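Local structure of manganese-dependent inorganic pyrophosphatase (Methanocaldococcus jannaschii, 2EB0) at residues S17-A22 against M49-I54; T39-R44 against G180-K185; L100-P105 against A114-K119; E196-M201 against I249-T254; M271-K274 against K279-G282. The protein catalyses the manganese-dependent hydrolysis of inorganic diphosphate to two phosphate ions. All coordinates share one frame; numbering follows the deposited sequence.

Interaction 1 of 5, residues S17-A22 against M49-I54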
# COMPACT_ATOMS: atom_id res chain seq x y z
N SER B 17 17.13 -7.34 4.72
CA SER B 17 15.84 -6.94 5.29
C SER B 17 15.05 -8.12 5.85
O SER B 17 14.32 -7.97 6.82
CB SER B 17 15.00 -6.20 4.25
OG SER B 17 15.59 -4.95 3.93
N ALA B 18 15.19 -9.28 5.22
CA ALA B 18 14.48 -10.47 5.69
C ALA B 18 15.07 -10.93 7.01
O ALA B 18 14.35 -11.25 7.95
CB ALA B 18 14.59 -11.59 4.65
N ILE B 19 16.40 -10.97 7.07
CA ILE B 19 17.11 -11.41 8.26
C ILE B 19 16.87 -10.47 9.44
O ILE B 19 16.48 -10.91 10.52
CB ILE B 19 18.65 -11.51 7.96
CG1 ILE B 19 18.93 -12.76 7.14
CG2 ILE B 19 19.44 -11.54 9.26
CD1 ILE B 19 20.34 -12.84 6.62
N VAL B 20 17.09 -9.18 9.23
CA VAL B 20 16.93 -8.19 10.28
C VAL B 20 15.49 -8.08 10.79
O VAL B 20 15.26 -8.05 11.99
CB VAL B 20 17.47 -6.82 9.81
CG1 VAL B 20 17.39 -5.79 10.93
CG2 VAL B 20 18.92 -6.99 9.35
N LEU B 21 14.52 -8.05 9.88
CA LEU B 21 13.14 -7.94 10.32
C LEU B 21 12.73 -9.21 11.07
O LEU B 21 12.03 -9.15 12.08
CB LEU B 21 12.20 -7.69 9.14
CG LEU B 21 10.75 -7.34 9.50
CD1 LEU B 21 10.72 -6.18 10.48
CD2 LEU B 21 9.96 -6.99 8.23
N ALA B 22 13.18 -10.36 10.57
CA ALA B 22 12.88 -11.64 11.22
C ALA B 22 13.43 -11.62 12.64
O ALA B 22 12.80 -12.13 13.56
CB ALA B 22 13.50 -12.77 10.44
N MET B 49 24.72 -15.87 8.91
CA MET B 49 24.33 -17.06 8.15
C MET B 49 23.29 -16.75 7.07
O MET B 49 22.43 -15.89 7.25
CB MET B 49 23.79 -18.13 9.09
CG MET B 49 24.73 -18.49 10.24
SD MET B 49 26.37 -19.01 9.70
CE MET B 49 27.32 -17.49 9.95
N GLU B 50 23.40 -17.46 5.96
CA GLU B 50 22.48 -17.31 4.83
C GLU B 50 21.10 -17.88 5.17
O GLU B 50 20.99 -19.02 5.58
CB GLU B 50 23.04 -18.05 3.62
CG GLU B 50 22.21 -17.95 2.37
CD GLU B 50 22.64 -18.96 1.31
OE1 GLU B 50 22.21 -18.82 0.14
OE2 GLU B 50 23.39 -19.90 1.66
N PRO B 51 20.03 -17.10 4.97
CA PRO B 51 18.64 -17.49 5.25
C PRO B 51 18.22 -18.75 4.50
O PRO B 51 18.69 -19.00 3.40
CB PRO B 51 17.82 -16.29 4.76
CG PRO B 51 18.80 -15.16 4.76
CD PRO B 51 20.07 -15.79 4.29
N GLU B 52 17.32 -19.53 5.09
CA GLU B 52 16.85 -20.76 4.47
C GLU B 52 16.02 -20.47 3.21
O GLU B 52 15.30 -19.48 3.14
CB GLU B 52 16.01 -21.58 5.45
CG GLU B 52 14.56 -21.13 5.57
CD GLU B 52 13.74 -22.01 6.48
OE1 GLU B 52 13.83 -21.85 7.71
OE2 GLU B 52 13.01 -22.88 5.96
N LEU B 53 16.15 -21.35 2.23
CA LEU B 53 15.42 -21.23 0.97
C LEU B 53 14.05 -21.91 1.03
O LEU B 53 13.96 -23.06 1.45
CB LEU B 53 16.23 -21.86 -0.16
CG LEU B 53 15.47 -22.05 -1.47
CD1 LEU B 53 15.41 -20.73 -2.26
CD2 LEU B 53 16.16 -23.12 -2.30
N ILE B 54 13.00 -21.21 0.63
CA ILE B 54 11.66 -21.81 0.60
C ILE B 54 11.06 -21.52 -0.76
O ILE B 54 11.58 -20.68 -1.51
CB ILE B 54 10.73 -21.25 1.69
CG1 ILE B 54 10.61 -19.73 1.56
CG2 ILE B 54 11.25 -21.66 3.05
CD1 ILE B 54 9.72 -19.11 2.60
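Helix 12-25 comes nearest to the 49-54 chain at Ile19 and Pro51, whose CA atoms lie 7.0 Å apart, close enough for one aliphatic side chain to bridge to a proline ring. Beyond that point the two backbones have little to do with each other, since 49-54 is extended chain leading into the short, weakly bonded edge strand 52-53. Ile19 does the reaching. Its CG1 sits beside the backbone N (chi1 -75°), and with chi2 extended at 171° the ethyl arm stands straight out from the helix. Ile19 CD1 ends on the CG corner of the proline ring, 3.3 Å from Pro51 CG. The two side chains cross nearly at right angles, and Ile19 CG1 is also within 3.4 Å of Pro51 CG. Both approaches are shorter than carbons normally allow, though coordinate error may account for part of it. Ile19 CD1 also passes 3.8 Å from Met49 O, a plain contact. Leu136 and Leu139 of helix 134-148 and Val48 also touch Ile19. Pro51 O accepts from Arg31 NE, which ties this chain to strand 28-31. Helix 12-25 is the crossover of a beta-alpha-beta unit between parallel strands 2-5 and 28-31, and two residues earlier Ser17 OG is hydrogen-bonded to OD2 of the metal ligand Asp13. The Pro51 side chain is itself about 13 Å from a manganese ion. Because it is entirely apolar between side chains, the contact rests on shape, rigid ring against outstretched methyl, with no directional bond between them.

Interaction 2 of 5, residues T39-R44 against G180-K185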
# COMPACT_ATOMS: atom_id res chain seq x y z
N THR B 39 25.89 -10.27 -2.13
CA THR B 39 25.28 -10.64 -0.87
C THR B 39 26.16 -11.65 -0.13
O THR B 39 26.36 -11.55 1.09
CB THR B 39 23.88 -11.22 -1.12
OG1 THR B 39 23.17 -10.34 -2.00
CG2 THR B 39 23.11 -11.34 0.19
N GLU B 40 26.70 -12.61 -0.87
CA GLU B 40 27.58 -13.61 -0.25
C GLU B 40 28.71 -12.86 0.46
O GLU B 40 29.05 -13.15 1.61
CB GLU B 40 28.15 -14.54 -1.31
CG GLU B 40 29.14 -15.55 -0.77
CD GLU B 40 29.63 -16.50 -1.84
OE1 GLU B 40 30.59 -17.27 -1.57
OE2 GLU B 40 29.05 -16.50 -2.95
N PHE B 41 29.27 -11.88 -0.24
CA PHE B 41 30.35 -11.06 0.28
C PHE B 41 29.91 -10.36 1.57
O PHE B 41 30.60 -10.44 2.60
CB PHE B 41 30.74 -10.03 -0.78
CG PHE B 41 31.56 -8.87 -0.26
CD1 PHE B 41 32.79 -9.09 0.34
CD2 PHE B 41 31.10 -7.57 -0.40
CE1 PHE B 41 33.57 -8.02 0.78
CE2 PHE B 41 31.85 -6.49 0.04
CZ PHE B 41 33.09 -6.71 0.63
N VAL B 42 28.76 -9.70 1.52
CA VAL B 42 28.22 -8.99 2.67
C VAL B 42 27.92 -9.90 3.86
O VAL B 42 28.22 -9.56 5.01
CB VAL B 42 26.95 -8.18 2.26
CG1 VAL B 42 26.23 -7.65 3.48
CG2 VAL B 42 27.34 -7.03 1.37
N LEU B 43 27.35 -11.07 3.59
CA LEU B 43 27.04 -12.02 4.66
C LEU B 43 28.32 -12.51 5.33
O LEU B 43 28.45 -12.47 6.56
CB LEU B 43 26.28 -13.22 4.11
CG LEU B 43 24.91 -12.95 3.50
CD1 LEU B 43 24.29 -14.26 3.08
CD2 LEU B 43 24.02 -12.23 4.50
N ARG B 44 29.26 -12.97 4.52
CA ARG B 44 30.53 -13.44 5.05
C ARG B 44 31.19 -12.32 5.87
O ARG B 44 31.73 -12.55 6.94
CB ARG B 44 31.46 -13.86 3.91
CG ARG B 44 32.90 -14.11 4.35
CD ARG B 44 33.79 -14.58 3.22
NE ARG B 44 33.53 -15.96 2.84
CZ ARG B 44 32.75 -16.33 1.83
NH1 ARG B 44 32.14 -15.42 1.08
NH2 ARG B 44 32.57 -17.62 1.56
N GLY B 180 31.77 0.84 0.26
CA GLY B 180 30.89 0.94 -0.89
C GLY B 180 31.59 0.59 -2.19
O GLY B 180 31.00 -0.04 -3.07
N MET B 181 32.85 1.00 -2.33
CA MET B 181 33.57 0.69 -3.55
C MET B 181 33.62 -0.83 -3.73
O MET B 181 33.46 -1.34 -4.84
CB MET B 181 34.99 1.26 -3.50
CG MET B 181 35.81 0.96 -4.76
SD MET B 181 34.91 1.35 -6.29
CE MET B 181 35.13 3.15 -6.38
N GLU B 182 33.82 -1.53 -2.61
CA GLU B 182 33.87 -2.99 -2.61
C GLU B 182 32.54 -3.55 -3.11
O GLU B 182 32.50 -4.43 -3.98
CB GLU B 182 34.15 -3.49 -1.19
CG GLU B 182 35.36 -4.39 -1.12
CD GLU B 182 36.54 -3.81 -1.86
OE1 GLU B 182 37.12 -2.82 -1.36
OE2 GLU B 182 36.88 -4.33 -2.94
N ILE B 183 31.45 -3.03 -2.57
CA ILE B 183 30.13 -3.47 -2.98
C ILE B 183 29.95 -3.20 -4.48
O ILE B 183 29.43 -4.05 -5.21
CB ILE B 183 29.03 -2.76 -2.15
CG1 ILE B 183 29.07 -3.31 -0.71
CG2 ILE B 183 27.67 -2.96 -2.79
CD1 ILE B 183 28.07 -2.70 0.23
N LEU B 184 30.41 -2.05 -4.95
CA LEU B 184 30.29 -1.73 -6.37
C LEU B 184 31.12 -2.69 -7.21
O LEU B 184 30.73 -3.04 -8.33
CB LEU B 184 30.74 -0.28 -6.66
CG LEU B 184 29.92 0.85 -6.04
CD1 LEU B 184 30.38 2.18 -6.63
CD2 LEU B 184 28.44 0.65 -6.31
N LYS B 185 32.26 -3.12 -6.69
CA LYS B 185 33.09 -4.07 -7.43
C LYS B 185 32.43 -5.45 -7.40
O LYS B 185 32.65 -6.27 -8.29
CB LYS B 185 34.50 -4.13 -6.83
CG LYS B 185 35.31 -2.86 -7.08
CD LYS B 185 36.77 -3.05 -6.71
CE LYS B 185 37.59 -1.82 -7.07
NZ LYS B 185 39.06 -2.05 -6.93
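Phe41 of helix 37-45 lays the far end of its ring against helix 176-188, touching Glu182 and Ile183. The close part is small and sets a ring against methylenes. Phe41 CZ is 3.7 Å from Glu182 CG, and the same CZ is 3.8 Å from Glu182 CB, an oblique approach in which the two side chains cross at about a right angle. Ile183 comes to the edge of the ring near its plane, with its CG1 4.3 Å from Phe41 CE2, so this half fits less snugly. Having CG anti to the backbone N (chi1 164°) is what carries the ring out from its own helix toward the other one. On the inner side, helix 134-148 fills in beneath: Ile145 touches Ile183, while Leu139 and Ser142 touch Val42. The outer side is different. Glu182 bends at chi2 (48°), which leads its carboxylate away from Phe41 after CB and CG have made their contacts, and the carboxylate plane stands 78° from that of the ring. Glu182 is exposed, and so are Glu40 and Arg44, which form a salt bridge within helix 37-45 between Arg44 NH1 and Glu40 OE1 at 3.6 Å. Segment 39-44 belongs to the DHH domain and segment 180-185 is counted with DHHA2, the two domains between which family II pyrophosphatases hold their active site. The Ile183 side chain is about 12 Å from a bound manganese ion. With the methylenes of a glutamate rather than its charge meeting the ring, the link between the helices is dispersive, and the charge is left to turn outward.

Interaction 3 of 5, residues L100-P105 against A114-K119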
# COMPACT_ATOMS: atom_id res chain seq x y z
N LEU B 100 -1.01 -5.23 7.61
CA LEU B 100 -0.04 -4.22 8.01
C LEU B 100 0.73 -3.98 6.71
O LEU B 100 1.32 -4.91 6.14
CB LEU B 100 0.91 -4.73 9.08
CG LEU B 100 2.17 -3.87 9.24
CD1 LEU B 100 1.83 -2.50 9.81
CD2 LEU B 100 3.14 -4.58 10.15
N TYR B 101 0.71 -2.75 6.23
CA TYR B 101 1.41 -2.43 5.00
C TYR B 101 2.21 -1.16 5.25
O TYR B 101 1.63 -0.13 5.59
CB TYR B 101 0.42 -2.21 3.87
CG TYR B 101 1.04 -2.25 2.50
CD1 TYR B 101 2.09 -1.40 2.15
CD2 TYR B 101 0.59 -3.16 1.55
CE1 TYR B 101 2.68 -1.46 0.90
CE2 TYR B 101 1.17 -3.22 0.29
CZ TYR B 101 2.22 -2.37 -0.03
OH TYR B 101 2.79 -2.43 -1.27
N TYR B 102 3.52 -1.24 5.08
CA TYR B 102 4.36 -0.06 5.30
C TYR B 102 5.43 0.07 4.23
O TYR B 102 6.38 -0.72 4.17
CB TYR B 102 5.00 -0.13 6.69
CG TYR B 102 5.78 1.11 7.06
CD1 TYR B 102 5.26 2.39 6.81
CD2 TYR B 102 7.04 1.02 7.67
CE1 TYR B 102 5.98 3.53 7.15
CE2 TYR B 102 7.76 2.16 8.01
CZ TYR B 102 7.22 3.41 7.75
OH TYR B 102 7.94 4.54 8.07
N ALA B 103 5.26 1.08 3.37
CA ALA B 103 6.22 1.34 2.31
C ALA B 103 6.55 2.84 2.18
O ALA B 103 5.66 3.68 2.21
CB ALA B 103 5.70 0.79 0.97
N LYS B 104 7.83 3.16 2.08
CA LYS B 104 8.27 4.55 1.93
C LYS B 104 9.08 4.61 0.65
O LYS B 104 9.88 3.71 0.38
CB LYS B 104 9.14 4.99 3.11
CG LYS B 104 8.42 5.05 4.44
CD LYS B 104 9.35 5.41 5.60
CE LYS B 104 9.41 6.92 5.88
NZ LYS B 104 10.21 7.69 4.90
N PRO B 105 8.90 5.66 -0.15
CA PRO B 105 9.69 5.72 -1.38
C PRO B 105 11.15 6.16 -1.13
O PRO B 105 11.56 7.23 -1.56
CB PRO B 105 8.91 6.70 -2.25
CG PRO B 105 8.31 7.66 -1.24
CD PRO B 105 7.88 6.74 -0.10
N ALA B 114 15.55 0.61 9.46
CA ALA B 114 16.49 1.31 10.32
C ALA B 114 15.87 2.57 10.92
O ALA B 114 16.11 2.89 12.09
CB ALA B 114 17.75 1.68 9.52
N GLU B 115 15.07 3.27 10.12
CA GLU B 115 14.45 4.49 10.61
C GLU B 115 13.48 4.14 11.73
O GLU B 115 13.35 4.88 12.70
CB GLU B 115 13.71 5.23 9.51
CG GLU B 115 12.89 6.39 10.04
CD GLU B 115 12.20 7.17 8.95
OE1 GLU B 115 11.60 6.53 8.06
OE2 GLU B 115 12.26 8.42 8.98
N LEU B 116 12.81 3.01 11.60
CA LEU B 116 11.89 2.59 12.64
C LEU B 116 12.70 2.23 13.88
O LEU B 116 12.31 2.53 15.02
CB LEU B 116 11.08 1.38 12.21
CG LEU B 116 9.98 1.67 11.18
CD1 LEU B 116 9.20 0.39 10.93
CD2 LEU B 116 9.06 2.76 11.72
N TYR B 117 13.84 1.59 13.65
CA TYR B 117 14.68 1.18 14.75
C TYR B 117 15.20 2.33 15.60
O TYR B 117 15.01 2.34 16.81
CB TYR B 117 15.86 0.36 14.25
CG TYR B 117 16.83 0.05 15.34
CD1 TYR B 117 18.04 0.75 15.44
CD2 TYR B 117 16.54 -0.91 16.30
CE1 TYR B 117 18.92 0.50 16.47
CE2 TYR B 117 17.42 -1.16 17.34
CZ TYR B 117 18.61 -0.45 17.42
OH TYR B 117 19.47 -0.71 18.45
N PHE B 118 15.85 3.30 14.96
CA PHE B 118 16.42 4.41 15.70
C PHE B 118 15.38 5.31 16.35
O PHE B 118 15.66 5.96 17.36
CB PHE B 118 17.35 5.21 14.80
CG PHE B 118 18.61 4.48 14.45
CD1 PHE B 118 18.89 4.12 13.13
CD2 PHE B 118 19.53 4.13 15.45
CE1 PHE B 118 20.07 3.44 12.80
CE2 PHE B 118 20.70 3.45 15.13
CZ PHE B 118 20.98 3.10 13.80
N LYS B 119 14.17 5.36 15.79
CA LYS B 119 13.11 6.17 16.39
C LYS B 119 12.48 5.40 17.55
O LYS B 119 11.53 5.87 18.17
CB LYS B 119 12.04 6.51 15.36
CG LYS B 119 12.51 7.48 14.29
CD LYS B 119 11.41 7.77 13.28
CE LYS B 119 10.23 8.45 13.93
NZ LYS B 119 10.63 9.76 14.50
O HOH W 1 10.47 3.97 8.67
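Tyr102 and Lys104, both pointing toward helix 109-118, meet Leu116 and Glu115 on it. The apolar part is Tyr102 with Leu116: the two lie alongside each other, pointing opposite ways, and Leu116 CD1 comes obliquely to Tyr102 CE2 at 3.7 Å. A chi1 of -174° swings the Tyr102 ring away from its backbone N and out to the helix, carrying the hydroxyl to the polar part. There a water lying at the ring edge, in its plane, accepts from Tyr102 OH at 2.7 Å and donates to Glu115 OE1 at 2.9 Å. The charged part is looser. Lys104 bends at chi3 and chi4, leaving Lys104 NZ in a long salt bridge of 3.6 Å to Glu115 OE1, while the methylene Lys104 CE is nearer that oxygen at 3.1 Å. A phenylalanine in place of Tyr102 would probably leave the water without its donor and break the bridge from the strand to Glu115. Strand 100-103 pairs antiparallel with a strand of the second subunit, so the parallel DHH sheet runs on across the dimer, and the Tyr102 ring meets Tyr102 of that subunit. Leu124 of the second subunit also packs on Tyr102, Lys104 and Leu116. Glu115 OE1 thus collects both a water hydrogen and a lysine, which would be expected to stabilise its negative charge and links the helix to the strand at the dimer interface.

Interaction 4 of 5, residues E196-M201 against I249-T254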
# COMPACT_ATOMS: atom_id res chain seq x y z
N GLU B 196 23.73 -16.29 -19.64
CA GLU B 196 22.57 -16.81 -18.93
C GLU B 196 22.53 -16.36 -17.46
O GLU B 196 21.47 -15.97 -16.95
CB GLU B 196 22.55 -18.33 -19.00
CG GLU B 196 21.31 -18.95 -18.38
CD GLU B 196 20.04 -18.57 -19.12
OE1 GLU B 196 19.90 -18.94 -20.31
OE2 GLU B 196 19.17 -17.90 -18.52
N GLU B 197 23.68 -16.41 -16.78
CA GLU B 197 23.76 -16.01 -15.37
C GLU B 197 23.49 -14.52 -15.18
O GLU B 197 22.83 -14.10 -14.22
CB GLU B 197 25.14 -16.36 -14.82
CG GLU B 197 25.46 -17.85 -14.85
CD GLU B 197 26.91 -18.13 -14.50
OE1 GLU B 197 27.81 -17.75 -15.29
OE2 GLU B 197 27.16 -18.73 -13.44
N ILE B 198 24.00 -13.71 -16.10
CA ILE B 198 23.81 -12.27 -16.05
C ILE B 198 22.34 -11.91 -16.21
O ILE B 198 21.84 -10.98 -15.58
CB ILE B 198 24.61 -11.59 -17.18
CG1 ILE B 198 26.11 -11.77 -16.92
CG2 ILE B 198 24.24 -10.12 -17.27
CD1 ILE B 198 26.98 -11.29 -18.03
N ILE B 199 21.64 -12.67 -17.04
CA ILE B 199 20.24 -12.44 -17.28
C ILE B 199 19.36 -12.76 -16.08
O ILE B 199 18.49 -11.97 -15.71
CB ILE B 199 19.76 -13.26 -18.49
CG1 ILE B 199 20.19 -12.56 -19.78
CG2 ILE B 199 18.25 -13.46 -18.44
CD1 ILE B 199 19.92 -13.37 -21.02
N ASN B 200 19.60 -13.90 -15.46
CA ASN B 200 18.80 -14.32 -14.33
C ASN B 200 19.18 -13.73 -12.98
O ASN B 200 18.37 -13.73 -12.05
CB ASN B 200 18.80 -15.85 -14.23
CG ASN B 200 18.16 -16.52 -15.43
OD1 ASN B 200 17.11 -16.08 -15.91
ND2 ASN B 200 18.77 -17.59 -15.90
N MET B 201 20.40 -13.21 -12.87
CA MET B 201 20.85 -12.66 -11.61
C MET B 201 19.91 -11.63 -11.00
O MET B 201 19.65 -11.66 -9.80
CB MET B 201 22.24 -12.03 -11.78
CG MET B 201 22.95 -11.76 -10.47
SD MET B 201 23.24 -13.28 -9.50
CE MET B 201 24.66 -13.94 -10.36
N ILE B 249 10.37 -7.28 -22.94
CA ILE B 249 11.52 -7.46 -22.07
C ILE B 249 12.53 -6.34 -22.31
O ILE B 249 12.85 -6.00 -23.45
CB ILE B 249 12.23 -8.82 -22.28
CG1 ILE B 249 11.37 -9.95 -21.70
CG2 ILE B 249 13.60 -8.81 -21.61
CD1 ILE B 249 12.02 -11.33 -21.78
N VAL B 250 13.00 -5.75 -21.21
CA VAL B 250 13.97 -4.67 -21.22
C VAL B 250 15.09 -5.10 -20.28
O VAL B 250 14.82 -5.51 -19.14
CB VAL B 250 13.36 -3.35 -20.70
CG1 VAL B 250 14.43 -2.27 -20.59
CG2 VAL B 250 12.23 -2.91 -21.61
N PHE B 251 16.33 -5.03 -20.75
CA PHE B 251 17.47 -5.39 -19.92
C PHE B 251 18.37 -4.18 -19.82
O PHE B 251 18.85 -3.66 -20.83
CB PHE B 251 18.27 -6.54 -20.53
CG PHE B 251 19.23 -7.16 -19.57
CD1 PHE B 251 18.78 -8.08 -18.62
CD2 PHE B 251 20.58 -6.81 -19.58
CE1 PHE B 251 19.66 -8.63 -17.70
CE2 PHE B 251 21.46 -7.36 -18.66
CZ PHE B 251 21.00 -8.28 -17.72
N LEU B 252 18.59 -3.74 -18.59
CA LEU B 252 19.40 -2.56 -18.34
C LEU B 252 20.87 -2.84 -18.06
O LEU B 252 21.22 -3.46 -17.05
CB LEU B 252 18.82 -1.77 -17.16
CG LEU B 252 17.35 -1.41 -17.27
CD1 LEU B 252 16.85 -0.83 -15.95
CD2 LEU B 252 17.14 -0.44 -18.42
N ILE B 253 21.74 -2.40 -18.98
CA ILE B 253 23.17 -2.55 -18.77
C ILE B 253 23.51 -1.21 -18.13
O ILE B 253 23.67 -0.21 -18.82
CB ILE B 253 23.93 -2.69 -20.09
CG1 ILE B 253 23.50 -3.97 -20.79
CG2 ILE B 253 25.43 -2.70 -19.81
CD1 ILE B 253 24.15 -4.18 -22.17
N THR B 254 23.56 -1.19 -16.80
CA THR B 254 23.81 0.04 -16.06
C THR B 254 25.29 0.38 -15.82
O THR B 254 26.05 -0.37 -15.20
CB THR B 254 23.04 -0.01 -14.71
OG1 THR B 254 21.64 -0.11 -14.99
CG2 THR B 254 23.30 1.23 -13.88
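Phe251, on the central strand 248-255, pushes its ring end-on into the backbone and side chains of Ile198 and Ile199 on helix 195-201. A chi1 of -166° turns the ring to the far side of CB from its own backbone N, and it extends from the strand straight to the helix, spanning the 8.0 Å between the CA atoms of Ile199 and Phe251. Its tip then meets the helix backbone: Phe251 CZ lies 3.5 Å from Ile198 O, with the carbonyl oxygen at the ring edge and near the ring plane. An edge carbon carries a slightly positive hydrogen, so this approach is probably mildly favourable, though weak. On the next atom round, Phe251 CE1 is 3.9 Å from Ile199 CA, an oblique contact. Ile198 keeps CG1 beside its backbone N (chi1 -66°), which turns the CG2 methyl, anti to that N, to Phe251 CZ at 3.8 Å while the ethyl arm leads away. Ile198 and Phe251 cross at about a right angle. Ile199 has a similar first torsion (chi1 -79°) and an extended ethyl arm, but adds a looser apolar touch, its CG1 4.5 Å from Phe251 CE1. All three residues are buried, and Leu237 of helix 230-243 together with Val218 and Leu264 of the neighbouring strands also touch Phe251. Phe251 keys helix 195-201 onto one face of the mixed five-stranded sheet, in the helix-on-sheet packing of the alpha/beta DHHA2 domain.

Interaction 5 of 5, residues M271-K274 against K279-G282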
# COMPACT_ATOMS: atom_id res chain seq x y z
N MET B 271 5.66 0.10 -27.49
CA MET B 271 5.26 0.52 -26.16
C MET B 271 6.42 1.15 -25.39
O MET B 271 6.21 2.03 -24.56
CB MET B 271 4.70 -0.66 -25.38
CG MET B 271 3.96 -0.24 -24.11
SD MET B 271 2.58 0.92 -24.43
CE MET B 271 1.19 -0.24 -24.48
N PHE B 272 7.63 0.69 -25.67
CA PHE B 272 8.84 1.20 -25.03
C PHE B 272 9.13 2.61 -25.53
O PHE B 272 9.33 3.54 -24.74
CB PHE B 272 10.03 0.30 -25.36
CG PHE B 272 11.33 0.77 -24.76
CD1 PHE B 272 11.71 0.35 -23.49
CD2 PHE B 272 12.16 1.64 -25.46
CE1 PHE B 272 12.91 0.79 -22.92
CE2 PHE B 272 13.35 2.10 -24.90
CZ PHE B 272 13.73 1.67 -23.63
N GLU B 273 9.15 2.74 -26.85
CA GLU B 273 9.41 4.03 -27.48
C GLU B 273 8.39 5.05 -27.02
O GLU B 273 8.70 6.23 -26.90
CB GLU B 273 9.38 3.88 -29.00
CG GLU B 273 10.60 3.18 -29.57
CD GLU B 273 10.45 2.91 -31.06
OE1 GLU B 273 11.49 2.73 -31.75
OE2 GLU B 273 9.29 2.87 -31.54
N LYS B 274 7.16 4.60 -26.77
CA LYS B 274 6.11 5.49 -26.32
C LYS B 274 6.42 5.87 -24.87
O LYS B 274 6.34 7.03 -24.47
CB LYS B 274 4.75 4.79 -26.39
CG LYS B 274 3.60 5.62 -25.83
CD LYS B 274 2.32 4.80 -25.70
CE LYS B 274 1.25 5.58 -24.94
NZ LYS B 274 0.09 4.73 -24.55
N LYS B 279 12.67 6.95 -30.11
CA LYS B 279 12.62 5.85 -31.07
C LYS B 279 13.91 5.05 -30.94
O LYS B 279 14.99 5.63 -30.81
CB LYS B 279 12.48 6.38 -32.50
CG LYS B 279 11.98 5.33 -33.48
CD LYS B 279 12.31 5.69 -34.93
CE LYS B 279 13.80 5.54 -35.20
NZ LYS B 279 14.15 5.79 -36.62
N VAL B 280 13.80 3.73 -30.99
CA VAL B 280 14.97 2.86 -30.86
C VAL B 280 15.68 2.54 -32.18
O VAL B 280 15.06 2.13 -33.17
CB VAL B 280 14.60 1.52 -30.19
CG1 VAL B 280 15.86 0.71 -29.94
CG2 VAL B 280 13.85 1.77 -28.90
N GLU B 281 17.00 2.74 -32.19
CA GLU B 281 17.81 2.46 -33.36
C GLU B 281 18.51 1.13 -33.09
O GLU B 281 19.40 1.04 -32.24
CB GLU B 281 18.84 3.57 -33.57
CG GLU B 281 19.80 3.34 -34.74
CD GLU B 281 20.67 4.55 -35.03
OE1 GLU B 281 21.58 4.44 -35.87
OE2 GLU B 281 20.43 5.62 -34.43
N GLY B 282 18.09 0.09 -33.81
CA GLY B 282 18.65 -1.23 -33.60
C GLY B 282 17.77 -1.94 -32.61
O GLY B 282 16.54 -1.92 -32.74
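Glu273 places CG beside its backbone N (chi1 -74°) and then runs on extended, which brings its carboxylate to the backbone of Val280 in the loop following helix 269-275. Val280 N donates to Glu273 OE1 at 2.6 Å in a nearly straight bond (165°). The oxygen is met on its anti side, with the donor 21° out of the carboxylate plane. Beside the bond, Lys279 runs alongside Glu273 in the same direction, its CG 3.2 Å from Glu273 OE1, but the two charged ends do not pair. Val280 CG2 serves two neighbours: it lies 3.6 Å from Glu273 CG and 3.8 Å from Phe272 CD2, obliquely to the ring. Phe272 continues inward to Val265 and Ala263 on strand 260-267, and both Phe272 and Val280 touch Val285 on strand 284-287. Shortening Glu273 to an alanine is likely to leave the Val280 amide without this acceptor and let the loop drift from the helix. A side-chain-to-backbone bond over an apolar patch thus closes the loop joining helix 269-275 to the edge strand 284-287 of the DHHA2 sheet.

Interactions 1 and 3 lie in the DHH part, 18 Å apart between centres, and both reach the parallel six-stranded sheet, one at each outermost strand of this chain. Interactions 1 and 2 interleave along the chain and touch through Leu43, which meets Glu50 and Ile19. Interaction 2 brackets interaction 3 and joins a helix of the DHH part to helix 176-188. Interactions 4 and 5, away from the metal site, follow in series on the mixed sheet of the DHHA2 domain and touch through Val250 and Phe272, while interaction 3 lies across the chain's centre from both. The set samples two sheet-based domains, interactions 1 to 3 with side chains about 11 to 13 Å from a manganese ion.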